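Local atomic coordinates of transcriptional regulator, TetR family (PDB entry 3HE0), a protein that probably binds operator DNA through an N-terminal helix-turn-helix domain and regulates transcription, as TetR-family regulators generally do. Residues I24-M34 with D54-R63; I70-V78 with T90-L98. All coordinates share one frame; numbering follows the deposited sequence.

Contact 1: residues I24-M34 with D54-R63; sequences IAESGFQGLSM and DKEHLLEEVR. With SO4 (sulfate ion), chain D.
Leu-32, Phe-29, Ile-24 and the selenomethionine Met-34 pack against one face of helix 55-63, where Leu-58, Leu-59 and Val-62 receive them. Ile-24 and Val-62 meet tip to tip, CD1 to CG1 at 3.6 Å. With CG anti to the backbone N (chi1 -172°), Leu-32 points its CD2 methyl toward the helix, where it meets CD2 of both Leu-58 and Leu-59. Further down, Met-34 reaches Leu-58 end to end, SE to CD2 at 3.8 Å, and its CE touches the Asp-54 to Lys-55 peptide, 3.8 Å from Asp-54 C.

The Phe-29 ring is held from several directions. Ile-24 CG2 sits over the centre of one face, 3.8 Å above the plane, while Leu-59 CD2 comes in at the edge by CD1. Arg-63 lays its CG 4.0 Å from Phe-29 CE1; its guanidinium plane is 12° from that of the ring and the two side chains cross obliquely. NH1 makes a salt bridge with Glu-60 OE1.

The polar link is Lys-55. Its chain bends at chi3 and chi4, bringing NZ to Leu-32 O at 3.0 Å, in the carbonyl plane on a lone pair, with weak bonds to Phe-29 O and Gln-30 O. One ammonium thus gathers three carbonyls of the turn, firmly only at Leu-32. At the N-cap of its helix, Asp-54 OD1 accepts from both N and ND1 of His-57.

A sulfate lies against the same turn, bonded by Gln-30 N to O2 (3.2 Å) and by Arg-109 of both subunits. Gln-30 NE2 bonds Glu-26 O of the second subunit.

Helix 13-27 and the turn entering the predicted helix-turn-helix thus rest on the start of helix 55-74, as in the three-helix DNA-binding domain of TetR regulators.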
ATOM      1  N   ILE A  24      -9.480   3.592  15.522  1.00 31.62           N
ATOM      2  CA  ILE A  24      -8.288   3.064  14.859  1.00 32.91           C
ATOM      3  C   ILE A  24      -8.044   3.790  13.529  1.00 34.49           C
ATOM      4  O   ILE A  24      -6.908   4.179  13.229  1.00 34.57           O
ATOM      5  CB  ILE A  24      -8.396   1.541  14.637  1.00 33.03           C
ATOM      6  CG1 ILE A  24      -8.359   0.814  15.986  1.00 33.20           C
ATOM      7  CG2 ILE A  24      -7.267   1.020  13.732  1.00 32.89           C
ATOM      8  CD1 ILE A  24      -8.906  -0.587  15.926  1.00 33.06           C
ATOM      9  N   ALA A  25      -9.095   3.983  12.729  1.00 35.56           N
ATOM     10  CA  ALA A  25      -8.940   4.780  11.507  1.00 36.69           C
ATOM     11  C   ALA A  25      -8.336   6.106  11.898  1.00 37.19           C
ATOM     12  O   ALA A  25      -7.362   6.528  11.297  1.00 37.29           O
ATOM     13  CB  ALA A  25     -10.270   4.985  10.760  1.00 36.58           C
ATOM     14  N   GLU A  26      -8.873   6.729  12.940  1.00 38.35           N
ATOM     15  CA  GLU A  26      -8.431   8.068  13.334  1.00 39.22           C
ATOM     16  C   GLU A  26      -6.994   8.089  13.778  1.00 40.49           C
ATOM     17  O   GLU A  26      -6.183   8.835  13.233  1.00 41.10           O
ATOM     18  CB  GLU A  26      -9.258   8.617  14.493  1.00 39.15           C
ATOM     19  CG  GLU A  26     -10.533   9.273  14.068  1.00 38.85           C
ATOM     20  CD  GLU A  26     -11.475   9.550  15.214  1.00 38.24           C
ATOM     21  OE1 GLU A  26     -11.067   9.505  16.396  1.00 38.33           O
ATOM     22  OE2 GLU A  26     -12.649   9.808  14.912  1.00 39.58           O
ATOM     23  N   SER A  27      -6.691   7.278  14.786  1.00 41.86           N
ATOM     24  CA  SER A  27      -5.422   7.380  15.511  1.00 42.65           C
ATOM     25  C   SER A  27      -4.747   6.014  15.792  1.00 43.28           C
ATOM     26  O   SER A  27      -3.977   5.872  16.745  1.00 43.62           O
ATOM     27  CB  SER A  27      -5.621   8.224  16.784  1.00 42.77           C
ATOM     28  OG  SER A  27      -6.945   8.110  17.296  1.00 43.53           O
ATOM     29  N   GLY A  28      -5.033   5.024  14.943  1.00 43.97           N
ATOM     30  CA  GLY A  28      -4.299   3.741  14.930  1.00 44.38           C
ATOM     31  C   GLY A  28      -4.516   2.703  16.037  1.00 44.50           C
ATOM     32  O   GLY A  28      -5.083   3.000  17.105  1.00 44.34           O
ATOM     33  N   PHE A  29      -4.018   1.489  15.763  1.00 44.47           N
ATOM     34  CA  PHE A  29      -4.109   0.324  16.671  1.00 44.52           C
ATOM     35  C   PHE A  29      -3.532   0.550  18.082  1.00 44.89           C
ATOM     36  O   PHE A  29      -4.231   0.342  19.082  1.00 45.08           O
ATOM     37  CB  PHE A  29      -3.437  -0.910  16.031  1.00 44.09           C
ATOM     38  CG  PHE A  29      -4.211  -1.501  14.874  1.00 42.96           C
ATOM     39  CD1 PHE A  29      -5.172  -2.492  15.088  1.00 42.12           C
ATOM     40  CD2 PHE A  29      -3.982  -1.085  13.574  1.00 41.72           C
ATOM     41  CE1 PHE A  29      -5.896  -3.037  14.023  1.00 41.09           C
ATOM     42  CE2 PHE A  29      -4.710  -1.638  12.504  1.00 40.51           C
ATOM     43  CZ  PHE A  29      -5.664  -2.606  12.736  1.00 40.12           C
ATOM     44  N   GLN A  30      -2.273   0.974  18.164  1.00 45.33           N
ATOM     45  CA  GLN A  30      -1.586   1.136  19.469  1.00 45.77           C
ATOM     46  C   GLN A  30      -2.218   2.216  20.373  1.00 45.71           C
ATOM     47  O   GLN A  30      -2.110   2.166  21.606  1.00 45.26           O
ATOM     48  CB  GLN A  30      -0.093   1.472  19.261  1.00 45.95           C
ATOM     49  CG  GLN A  30       0.744   0.367  18.619  1.00 45.92           C
ATOM     50  CD  GLN A  30       2.158   0.830  18.281  1.00 46.17           C
ATOM     51  OE1 GLN A  30       2.920   1.237  19.161  1.00 46.03           O
ATOM     52  NE2 GLN A  30       2.511   0.770  17.003  1.00 45.47           N
ATOM     53  N   GLY A  31      -2.855   3.202  19.745  1.00 45.73           N
ATOM     54  CA  GLY A  31      -3.468   4.300  20.475  1.00 45.55           C
ATOM     55  C   GLY A  31      -4.709   3.914  21.253  1.00 45.17           C
ATOM     56  O   GLY A  31      -5.054   4.589  22.217  1.00 45.58           O
ATOM     57  N   LEU A  32      -5.353   2.813  20.866  1.00 44.36           N
ATOM     58  CA  LEU A  32      -6.688   2.500  21.334  1.00 43.59           C
ATOM     59  C   LEU A  32      -6.768   2.330  22.842  1.00 43.40           C
ATOM     60  O   LEU A  32      -6.000   1.584  23.451  1.00 43.21           O
ATOM     61  CB  LEU A  32      -7.214   1.250  20.631  1.00 43.92           C
ATOM     62  CG  LEU A  32      -8.686   0.906  20.882  1.00 44.09           C
ATOM     63  CD1 LEU A  32      -9.607   1.772  20.063  1.00 44.00           C
ATOM     64  CD2 LEU A  32      -8.926  -0.518  20.543  1.00 45.39           C
ATOM     65  N   SER A  33      -7.719   3.049  23.429  1.00 43.18           N
ATOM     66  CA  SER A  33      -8.028   2.989  24.857  1.00 42.89           C
ATOM     67  C   SER A  33      -9.366   2.315  25.071  1.00 42.17           C
ATOM     68  O   SER A  33     -10.353   2.709  24.459  1.00 41.96           O
ATOM     69  CB  SER A  33      -8.144   4.400  25.428  1.00 42.77           C
ATOM     70  OG  SER A  33      -9.071   4.402  26.503  1.00 42.96           O
HETATM   71  N   MSE A  34      -9.426   1.351  25.979  1.00 41.75           N
HETATM   72  CA  MSE A  34     -10.700   0.707  26.261  1.00 41.36           C
HETATM   73  C   MSE A  34     -11.725   1.718  26.802  1.00 40.78           C
HETATM   74  O   MSE A  34     -12.934   1.582  26.575  1.00 39.50           O
HETATM   75  CB  MSE A  34     -10.511  -0.460  27.223  1.00 41.69           C
HETATM   76  CG  MSE A  34      -9.696  -1.625  26.644  1.00 43.21           C
HETATM   77 SE   MSE A  34     -10.386  -2.425  24.988  1.00 47.45          SE
HETATM   78  CE  MSE A  34     -10.984  -4.194  25.577  1.00 43.52           C
ATOM     79  N   ASP A  54      -9.922  -8.948  25.920  1.00 23.71           N
ATOM     80  CA  ASP A  54      -8.916  -7.941  26.178  1.00 24.24           C
ATOM     81  C   ASP A  54      -8.649  -7.143  24.897  1.00 25.30           C
ATOM     82  O   ASP A  54      -9.222  -7.440  23.823  1.00 25.18           O
ATOM     83  CB  ASP A  54      -7.625  -8.627  26.664  1.00 24.53           C
ATOM     84  CG  ASP A  54      -7.060  -9.618  25.651  1.00 23.67           C
ATOM     85  OD1 ASP A  54      -7.346  -9.527  24.463  1.00 27.12           O
ATOM     86  OD2 ASP A  54      -6.310 -10.514  26.041  1.00 28.46           O
ATOM     87  N   LYS A  55      -7.775  -6.141  25.003  1.00 25.67           N
ATOM     88  CA  LYS A  55      -7.526  -5.225  23.887  1.00 26.35           C
ATOM     89  C   LYS A  55      -7.064  -5.997  22.682  1.00 25.45           C
ATOM     90  O   LYS A  55      -7.521  -5.754  21.574  1.00 25.72           O
ATOM     91  CB  LYS A  55      -6.481  -4.168  24.272  1.00 26.92           C
ATOM     92  CG  LYS A  55      -6.274  -3.038  23.229  1.00 29.57           C
ATOM     93  CD  LYS A  55      -5.566  -1.799  23.879  1.00 32.14           C
ATOM     94  CE  LYS A  55      -4.191  -1.467  23.259  1.00 34.40           C
ATOM     95  NZ  LYS A  55      -4.265  -0.419  22.151  1.00 36.11           N
ATOM     96  N   GLU A  56      -6.181  -6.960  22.911  1.00 24.99           N
ATOM     97  CA  GLU A  56      -5.554  -7.710  21.822  1.00 25.10           C
ATOM     98  C   GLU A  56      -6.585  -8.515  21.054  1.00 23.68           C
ATOM     99  O   GLU A  56      -6.575  -8.539  19.833  1.00 22.63           O
ATOM    100  CB  GLU A  56      -4.471  -8.640  22.371  1.00 25.91           C
ATOM    101  CG  GLU A  56      -3.413  -7.924  23.195  1.00 30.00           C
ATOM    102  CD  GLU A  56      -3.667  -7.917  24.722  1.00 35.22           C
ATOM    103  OE1 GLU A  56      -4.656  -7.284  25.212  1.00 35.07           O
ATOM    104  OE2 GLU A  56      -2.825  -8.542  25.446  1.00 41.53           O
ATOM    105  N   HIS A  57      -7.521  -9.136  21.765  1.00 23.16           N
ATOM    106  CA  HIS A  57      -8.589  -9.875  21.066  1.00 23.44           C
ATOM    107  C   HIS A  57      -9.499  -8.965  20.292  1.00 23.06           C
ATOM    108  O   HIS A  57      -9.857  -9.260  19.161  1.00 22.93           O
ATOM    109  CB  HIS A  57      -9.377 -10.767  22.029  1.00 23.77           C
ATOM    110  CG  HIS A  57      -8.645 -12.007  22.388  1.00 21.86           C
ATOM    111  ND1 HIS A  57      -7.738 -12.057  23.426  1.00 23.30           N
ATOM    112  CD2 HIS A  57      -8.637 -13.227  21.812  1.00 21.09           C
ATOM    113  CE1 HIS A  57      -7.237 -13.276  23.502  1.00 22.12           C
ATOM    114  NE2 HIS A  57      -7.746 -13.998  22.519  1.00 21.69           N
ATOM    115  N   LEU A  58      -9.825  -7.830  20.881  1.00 23.95           N
ATOM    116  CA  LEU A  58     -10.581  -6.797  20.158  1.00 25.23           C
ATOM    117  C   LEU A  58      -9.880  -6.408  18.856  1.00 25.15           C
ATOM    118  O   LEU A  58     -10.511  -6.348  17.824  1.00 24.68           O
ATOM    119  CB  LEU A  58     -10.796  -5.562  21.022  1.00 24.67           C
ATOM    120  CG  LEU A  58     -11.465  -4.353  20.383  1.00 27.87           C
ATOM    121  CD1 LEU A  58     -12.883  -4.671  19.890  1.00 26.00           C
ATOM    122  CD2 LEU A  58     -11.469  -3.259  21.456  1.00 29.76           C
ATOM    123  N   LEU A  59      -8.572  -6.170  18.902  1.00 26.52           N
ATOM    124  CA  LEU A  59      -7.838  -5.764  17.678  1.00 27.14           C
ATOM    125  C   LEU A  59      -7.956  -6.813  16.573  1.00 27.02           C
ATOM    126  O   LEU A  59      -8.186  -6.476  15.406  1.00 27.64           O
ATOM    127  CB  LEU A  59      -6.355  -5.407  17.986  1.00 27.38           C
ATOM    128  CG  LEU A  59      -6.210  -4.215  18.969  1.00 29.54           C
ATOM    129  CD1 LEU A  59      -4.779  -3.788  19.300  1.00 29.83           C
ATOM    130  CD2 LEU A  59      -6.977  -3.003  18.467  1.00 31.98           C
ATOM    131  N   GLU A  60      -7.848  -8.083  16.932  1.00 27.12           N
ATOM    132  CA  GLU A  60      -7.950  -9.151  15.938  1.00 27.57           C
ATOM    133  C   GLU A  60      -9.317  -9.173  15.290  1.00 26.96           C
ATOM    134  O   GLU A  60      -9.444  -9.450  14.088  1.00 26.32           O
ATOM    135  CB  GLU A  60      -7.656 -10.515  16.578  1.00 28.05           C
ATOM    136  CG  GLU A  60      -7.666 -11.679  15.589  1.00 31.88           C
ATOM    137  CD  GLU A  60      -6.621 -11.526  14.433  1.00 38.79           C
ATOM    138  OE1 GLU A  60      -5.558 -10.844  14.599  1.00 39.33           O
ATOM    139  OE2 GLU A  60      -6.894 -12.084  13.337  1.00 43.77           O
ATOM    140  N   GLU A  61     -10.340  -8.897  16.093  1.00 26.35           N
ATOM    141  CA  GLU A  61     -11.707  -8.914  15.606  1.00 26.85           C
ATOM    142  C   GLU A  61     -11.901  -7.716  14.723  1.00 25.72           C
ATOM    143  O   GLU A  61     -12.651  -7.777  13.768  1.00 25.76           O
ATOM    144  CB  GLU A  61     -12.725  -8.860  16.759  1.00 27.61           C
ATOM    145  CG  GLU A  61     -12.744 -10.094  17.617  1.00 32.09           C
ATOM    146  CD  GLU A  61     -12.995 -11.328  16.770  1.00 38.88           C
ATOM    147  OE1 GLU A  61     -13.975 -11.307  15.985  1.00 44.05           O
ATOM    148  OE2 GLU A  61     -12.188 -12.293  16.831  1.00 43.66           O
ATOM    149  N   VAL A  62     -11.243  -6.619  15.043  1.00 25.18           N
ATOM    150  CA  VAL A  62     -11.282  -5.460  14.162  1.00 25.68           C
ATOM    151  C   VAL A  62     -10.682  -5.823  12.775  1.00 25.98           C
ATOM    152  O   VAL A  62     -11.326  -5.644  11.748  1.00 24.37           O
ATOM    153  CB  VAL A  62     -10.594  -4.218  14.815  1.00 25.61           C
ATOM    154  CG1 VAL A  62     -10.202  -3.186  13.771  1.00 25.31           C
ATOM    155  CG2 VAL A  62     -11.526  -3.593  15.860  1.00 24.96           C
ATOM    156  N   ARG A  63      -9.481  -6.390  12.762  1.00 27.44           N
ATOM    157  CA  ARG A  63      -8.854  -6.773  11.469  1.00 28.60           C
ATOM    158  C   ARG A  63      -9.788  -7.652  10.668  1.00 28.30           C
ATOM    159  O   ARG A  63      -9.965  -7.436   9.464  1.00 27.85           O
ATOM    160  CB  ARG A  63      -7.529  -7.501  11.652  1.00 29.14           C
ATOM    161  CG  ARG A  63      -6.456  -6.668  12.340  1.00 31.93           C
ATOM    162  CD  ARG A  63      -5.172  -7.474  12.568  1.00 35.44           C
ATOM    163  NE  ARG A  63      -4.314  -6.777  13.531  1.00 38.00           N
ATOM    164  CZ  ARG A  63      -4.165  -7.105  14.821  1.00 39.89           C
ATOM    165  NH1 ARG A  63      -4.767  -8.178  15.361  1.00 39.99           N
ATOM    166  NH2 ARG A  63      -3.378  -6.353  15.586  1.00 40.47           N
TER
HETATM  167  S   SO4 D 194      -0.531   1.847  14.751  1.00121.63           S
HETATM  168  O1  SO4 D 194      -0.507   0.515  15.343  1.00121.89           O
HETATM  169  O2  SO4 D 194      -1.330   2.721  15.604  1.00121.46           O
HETATM  170  O3  SO4 D 194      -1.081   1.751  13.393  1.00120.66           O
HETATM  171  O4  SO4 D 194       0.822   2.394  14.732  1.00121.62           O

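Contact 2: residues I70-V78 with T90-L98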
ATOM      1  N   ILE A  70     -14.325  -5.007   3.419  1.00 31.19           N
ATOM      2  CA  ILE A  70     -13.600  -4.773   2.178  1.00 31.29           C
ATOM      3  C   ILE A  70     -14.043  -5.830   1.153  1.00 31.72           C
ATOM      4  O   ILE A  70     -14.491  -5.468   0.055  1.00 31.64           O
ATOM      5  CB  ILE A  70     -12.093  -4.741   2.408  1.00 31.13           C
ATOM      6  CG1 ILE A  70     -11.748  -3.484   3.202  1.00 28.50           C
ATOM      7  CG2 ILE A  70     -11.327  -4.725   1.059  1.00 31.44           C
ATOM      8  CD1 ILE A  70     -10.335  -3.491   3.781  1.00 29.20           C
ATOM      9  N   ALA A  71     -14.050  -7.100   1.552  1.00 32.09           N
ATOM     10  CA  ALA A  71     -14.436  -8.188   0.632  1.00 32.73           C
ATOM     11  C   ALA A  71     -15.826  -7.999   0.054  1.00 33.49           C
ATOM     12  O   ALA A  71     -16.028  -8.175  -1.163  1.00 33.62           O
ATOM     13  CB  ALA A  71     -14.301  -9.559   1.291  1.00 32.34           C
ATOM     14  N   SER A  72     -16.797  -7.611   0.886  1.00 34.10           N
ATOM     15  CA  SER A  72     -18.113  -7.334   0.339  1.00 34.61           C
ATOM     16  C   SER A  72     -18.157  -6.023  -0.458  1.00 34.33           C
ATOM     17  O   SER A  72     -18.909  -5.934  -1.428  1.00 34.59           O
ATOM     18  CB  SER A  72     -19.222  -7.383   1.401  1.00 35.14           C
ATOM     19  OG  SER A  72     -18.703  -7.068   2.671  1.00 38.29           O
ATOM     20  N   ALA A  73     -17.387  -5.006  -0.082  1.00 33.74           N
ATOM     21  CA  ALA A  73     -17.363  -3.811  -0.906  1.00 33.29           C
ATOM     22  C   ALA A  73     -16.752  -4.168  -2.323  1.00 33.38           C
ATOM     23  O   ALA A  73     -17.341  -3.905  -3.381  1.00 32.38           O
ATOM     24  CB  ALA A  73     -16.585  -2.733  -0.216  1.00 33.30           C
ATOM     25  N   VAL A  74     -15.606  -4.833  -2.311  1.00 32.63           N
ATOM     26  CA  VAL A  74     -14.931  -5.223  -3.531  1.00 32.80           C
ATOM     27  C   VAL A  74     -15.845  -6.040  -4.442  1.00 32.90           C
ATOM     28  O   VAL A  74     -15.822  -5.892  -5.651  1.00 32.45           O
ATOM     29  CB  VAL A  74     -13.690  -6.046  -3.234  1.00 32.42           C
ATOM     30  CG1 VAL A  74     -13.128  -6.651  -4.544  1.00 32.98           C
ATOM     31  CG2 VAL A  74     -12.655  -5.176  -2.532  1.00 32.42           C
ATOM     32  N   GLN A  75     -16.662  -6.894  -3.855  1.00 33.41           N
ATOM     33  CA  GLN A  75     -17.473  -7.805  -4.649  1.00 33.76           C
ATOM     34  C   GLN A  75     -18.902  -7.331  -4.901  1.00 33.58           C
ATOM     35  O   GLN A  75     -19.692  -8.068  -5.487  1.00 34.43           O
ATOM     36  CB  GLN A  75     -17.396  -9.194  -4.019  1.00 34.32           C
ATOM     37  CG  GLN A  75     -15.936  -9.733  -4.117  1.00 35.46           C
ATOM     38  CD  GLN A  75     -15.650 -10.907  -3.185  1.00 37.68           C
ATOM     39  OE1 GLN A  75     -15.213 -11.981  -3.619  1.00 38.21           O
ATOM     40  NE2 GLN A  75     -15.907 -10.708  -1.906  1.00 38.89           N
ATOM     41  N   ALA A  76     -19.213  -6.086  -4.527  1.00 32.97           N
ATOM     42  CA  ALA A  76     -20.579  -5.586  -4.604  1.00 33.38           C
ATOM     43  C   ALA A  76     -21.006  -5.460  -6.059  1.00 33.40           C
ATOM     44  O   ALA A  76     -20.262  -4.945  -6.889  1.00 33.57           O
ATOM     45  CB  ALA A  76     -20.710  -4.233  -3.871  1.00 33.04           C
ATOM     46  N   GLY A  77     -22.186  -5.973  -6.367  1.00 33.32           N
ATOM     47  CA  GLY A  77     -22.718  -5.926  -7.708  1.00 33.40           C
ATOM     48  C   GLY A  77     -22.154  -6.949  -8.666  1.00 33.97           C
ATOM     49  O   GLY A  77     -22.517  -6.960  -9.834  1.00 34.13           O
ATOM     50  N   VAL A  78     -21.246  -7.805  -8.214  1.00 34.94           N
ATOM     51  CA  VAL A  78     -20.724  -8.823  -9.116  1.00 35.57           C
ATOM     52  C   VAL A  78     -21.685  -9.996  -9.143  1.00 36.63           C
ATOM     53  O   VAL A  78     -22.125 -10.448  -8.098  1.00 36.27           O
ATOM     54  CB  VAL A  78     -19.355  -9.329  -8.672  1.00 35.24           C
ATOM     55  CG1 VAL A  78     -18.870 -10.420  -9.600  1.00 34.48           C
ATOM     56  CG2 VAL A  78     -18.381  -8.183  -8.626  1.00 35.43           C
ATOM     57  N   THR A  90     -16.081  -4.248 -12.715  1.00 24.20           N
ATOM     58  CA  THR A  90     -16.901  -3.888 -11.579  1.00 23.83           C
ATOM     59  C   THR A  90     -16.054  -3.825 -10.304  1.00 24.65           C
ATOM     60  O   THR A  90     -16.064  -2.830  -9.583  1.00 24.59           O
ATOM     61  CB  THR A  90     -18.093  -4.882 -11.384  1.00 23.78           C
ATOM     62  OG1 THR A  90     -18.854  -4.954 -12.590  1.00 23.96           O
ATOM     63  CG2 THR A  90     -19.017  -4.441 -10.265  1.00 20.85           C
HETATM   64  N   MSE A  91     -15.326  -4.899 -10.034  1.00 25.58           N
HETATM   65  CA  MSE A  91     -14.514  -4.993  -8.835  1.00 26.45           C
HETATM   66  C   MSE A  91     -13.421  -3.931  -8.855  1.00 25.66           C
HETATM   67  O   MSE A  91     -13.131  -3.327  -7.828  1.00 25.57           O
HETATM   68  CB  MSE A  91     -13.887  -6.383  -8.717  1.00 26.86           C
HETATM   69  CG  MSE A  91     -14.904  -7.452  -8.392  1.00 30.92           C
HETATM   70 SE   MSE A  91     -14.101  -9.224  -8.413  1.00 41.00          SE
HETATM   71  CE  MSE A  91     -15.668 -10.247  -7.858  1.00 39.47           C
ATOM     72  N   TRP A  92     -12.831  -3.700 -10.023  1.00 25.06           N
ATOM     73  CA  TRP A  92     -11.753  -2.708 -10.149  1.00 24.54           C
ATOM     74  C   TRP A  92     -12.302  -1.357  -9.710  1.00 24.82           C
ATOM     75  O   TRP A  92     -11.672  -0.645  -8.951  1.00 24.39           O
ATOM     76  CB  TRP A  92     -11.256  -2.656 -11.599  1.00 24.03           C
ATOM     77  CG  TRP A  92      -9.949  -1.998 -11.798  1.00 22.93           C
ATOM     78  CD1 TRP A  92      -8.745  -2.606 -12.072  1.00 23.27           C
ATOM     79  CD2 TRP A  92      -9.687  -0.595 -11.768  1.00 21.24           C
ATOM     80  NE1 TRP A  92      -7.759  -1.658 -12.208  1.00 21.39           N
ATOM     81  CE2 TRP A  92      -8.320  -0.417 -12.030  1.00 20.40           C
ATOM     82  CE3 TRP A  92     -10.483   0.533 -11.564  1.00 21.29           C
ATOM     83  CZ2 TRP A  92      -7.737   0.832 -12.056  1.00 20.95           C
ATOM     84  CZ3 TRP A  92      -9.894   1.769 -11.606  1.00 22.15           C
ATOM     85  CH2 TRP A  92      -8.535   1.908 -11.849  1.00 19.48           C
ATOM     86  N   LEU A  93     -13.499  -1.019 -10.180  1.00 25.40           N
ATOM     87  CA  LEU A  93     -14.136   0.268  -9.856  1.00 26.07           C
ATOM     88  C   LEU A  93     -14.628   0.323  -8.413  1.00 26.20           C
ATOM     89  O   LEU A  93     -14.578   1.370  -7.770  1.00 26.76           O
ATOM     90  CB  LEU A  93     -15.295   0.568 -10.810  1.00 25.80           C
ATOM     91  CG  LEU A  93     -14.869   1.063 -12.194  1.00 26.81           C
ATOM     92  CD1 LEU A  93     -16.088   1.211 -13.117  1.00 25.63           C
ATOM     93  CD2 LEU A  93     -14.112   2.391 -12.107  1.00 25.86           C
ATOM     94  N   ASN A  94     -15.101  -0.796  -7.887  1.00 26.56           N
ATOM     95  CA  ASN A  94     -15.385  -0.846  -6.446  1.00 26.79           C
ATOM     96  C   ASN A  94     -14.106  -0.541  -5.649  1.00 26.89           C
ATOM     97  O   ASN A  94     -14.138   0.144  -4.619  1.00 27.80           O
ATOM     98  CB  ASN A  94     -15.944  -2.220  -6.019  1.00 26.71           C
ATOM     99  CG  ASN A  94     -17.354  -2.486  -6.546  1.00 26.71           C
ATOM    100  OD1 ASN A  94     -18.083  -1.564  -6.847  1.00 23.43           O
ATOM    101  ND2 ASN A  94     -17.736  -3.768  -6.651  1.00 26.67           N
ATOM    102  N   ILE A  95     -12.975  -1.072  -6.096  1.00 26.77           N
ATOM    103  CA  ILE A  95     -11.736  -0.827  -5.359  1.00 26.69           C
ATOM    104  C   ILE A  95     -11.429   0.664  -5.424  1.00 26.44           C
ATOM    105  O   ILE A  95     -11.069   1.252  -4.427  1.00 26.14           O
ATOM    106  CB  ILE A  95     -10.531  -1.677  -5.863  1.00 26.55           C
ATOM    107  CG1 ILE A  95     -10.720  -3.146  -5.503  1.00 26.90           C
ATOM    108  CG2 ILE A  95      -9.183  -1.167  -5.248  1.00 26.44           C
ATOM    109  CD1 ILE A  95      -9.809  -4.103  -6.334  1.00 26.65           C
ATOM    110  N   TRP A  96     -11.593   1.265  -6.596  1.00 26.79           N
ATOM    111  CA  TRP A  96     -11.285   2.673  -6.788  1.00 27.36           C
ATOM    112  C   TRP A  96     -12.119   3.532  -5.845  1.00 28.40           C
ATOM    113  O   TRP A  96     -11.631   4.485  -5.249  1.00 27.92           O
ATOM    114  CB  TRP A  96     -11.589   3.058  -8.239  1.00 27.64           C
ATOM    115  CG  TRP A  96     -11.331   4.458  -8.602  1.00 25.74           C
ATOM    116  CD1 TRP A  96     -12.221   5.459  -8.638  1.00 27.95           C
ATOM    117  CD2 TRP A  96     -10.090   5.006  -9.024  1.00 27.51           C
ATOM    118  NE1 TRP A  96     -11.617   6.625  -9.040  1.00 28.31           N
ATOM    119  CE2 TRP A  96     -10.302   6.364  -9.294  1.00 27.42           C
ATOM    120  CE3 TRP A  96      -8.822   4.471  -9.216  1.00 28.32           C
ATOM    121  CZ2 TRP A  96      -9.294   7.206  -9.711  1.00 30.19           C
ATOM    122  CZ3 TRP A  96      -7.815   5.306  -9.633  1.00 30.63           C
ATOM    123  CH2 TRP A  96      -8.056   6.663  -9.889  1.00 30.67           C
ATOM    124  N   ASN A  97     -13.390   3.181  -5.732  1.00 29.21           N
ATOM    125  CA  ASN A  97     -14.299   3.909  -4.872  1.00 30.32           C
ATOM    126  C   ASN A  97     -14.139   3.656  -3.387  1.00 29.95           C
ATOM    127  O   ASN A  97     -14.711   4.356  -2.615  1.00 30.58           O
ATOM    128  CB  ASN A  97     -15.750   3.700  -5.326  1.00 30.54           C
ATOM    129  CG  ASN A  97     -16.018   4.359  -6.663  1.00 32.25           C
ATOM    130  OD1 ASN A  97     -16.491   3.728  -7.606  1.00 35.74           O
ATOM    131  ND2 ASN A  97     -15.645   5.624  -6.770  1.00 34.98           N
ATOM    132  N   LEU A  98     -13.335   2.696  -2.974  1.00 30.33           N
ATOM    133  CA  LEU A  98     -13.024   2.569  -1.556  1.00 30.16           C
ATOM    134  C   LEU A  98     -11.996   3.600  -1.096  1.00 30.33           C
ATOM    135  O   LEU A  98     -11.832   3.783   0.116  1.00 30.10           O
ATOM    136  CB  LEU A  98     -12.476   1.185  -1.237  1.00 30.20           C
ATOM    137  CG  LEU A  98     -13.564   0.148  -1.015  1.00 31.22           C
ATOM    138  CD1 LEU A  98     -12.952  -1.223  -0.967  1.00 28.88           C
ATOM    139  CD2 LEU A  98     -14.272   0.458   0.281  1.00 30.09           C
TER
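The link between the connecting helix 55-74 and the C-terminal domain of this TetR-type regulator is made where the end of that helix and the turn after it lie against helix 84-97. Asn-94 fastens the turn. Its ND2 donates to Val-74 O at 3.0 Å and to Ala-76 O at 2.8 Å, both acceptors close to the plane of the amide. The first bond is almost straight (173°) but meets Val-74 O from well above the carbonyl plane; the second falls on a lone pair of Ala-76 O. One amide nitrogen therefore grips two carbonyls where the helix gives way to the type II turn 75-78.

Apolar contacts continue along the helix. Toward the start of 90-98, Met-91, a selenomethionine extended beyond CG, passes Val-74 O with its CG 3.3 Å away and crosses Val-78 at about a right angle; its CE is tight against Val-78 CG2 at 3.5 Å and also touches Gln-75 CG. Thr-90 CG2 rests by Ala-76 O. Toward the end, Leu-98 sets both methyls 4.0 Å from Ala-73 CB, and Val-74 CG2 lies beside Ile-95 CG1.

Gln-75 NE2 bonds Ala-71 O in its own segment and Met-130 O outside the contact. The axes of segments 70-74 and 90-97 run 126° apart and come within 9.3 Å, an inclined helix-helix junction belonging to the all-helical TetR fold.

How the contacts relate
From the N terminus, helix 13-27 and the turn after it come first; contact 1 closes the loop that carries helices 34-41 and 45-49, bringing the start of helix 55-74 back onto 24-34. The chain then runs along that helix to its far end, where contact 2 closes a shorter loop through residues 79-89 and sets 70-78 against helix 84-97. The two loops follow one another in series, neither nested nor crossed. Their centres are about 25 Å apart and they do not touch, but helix 55-74 serves both, so this single helix joins the DNA-binding domain at one end to the C-terminal helical domain at the other.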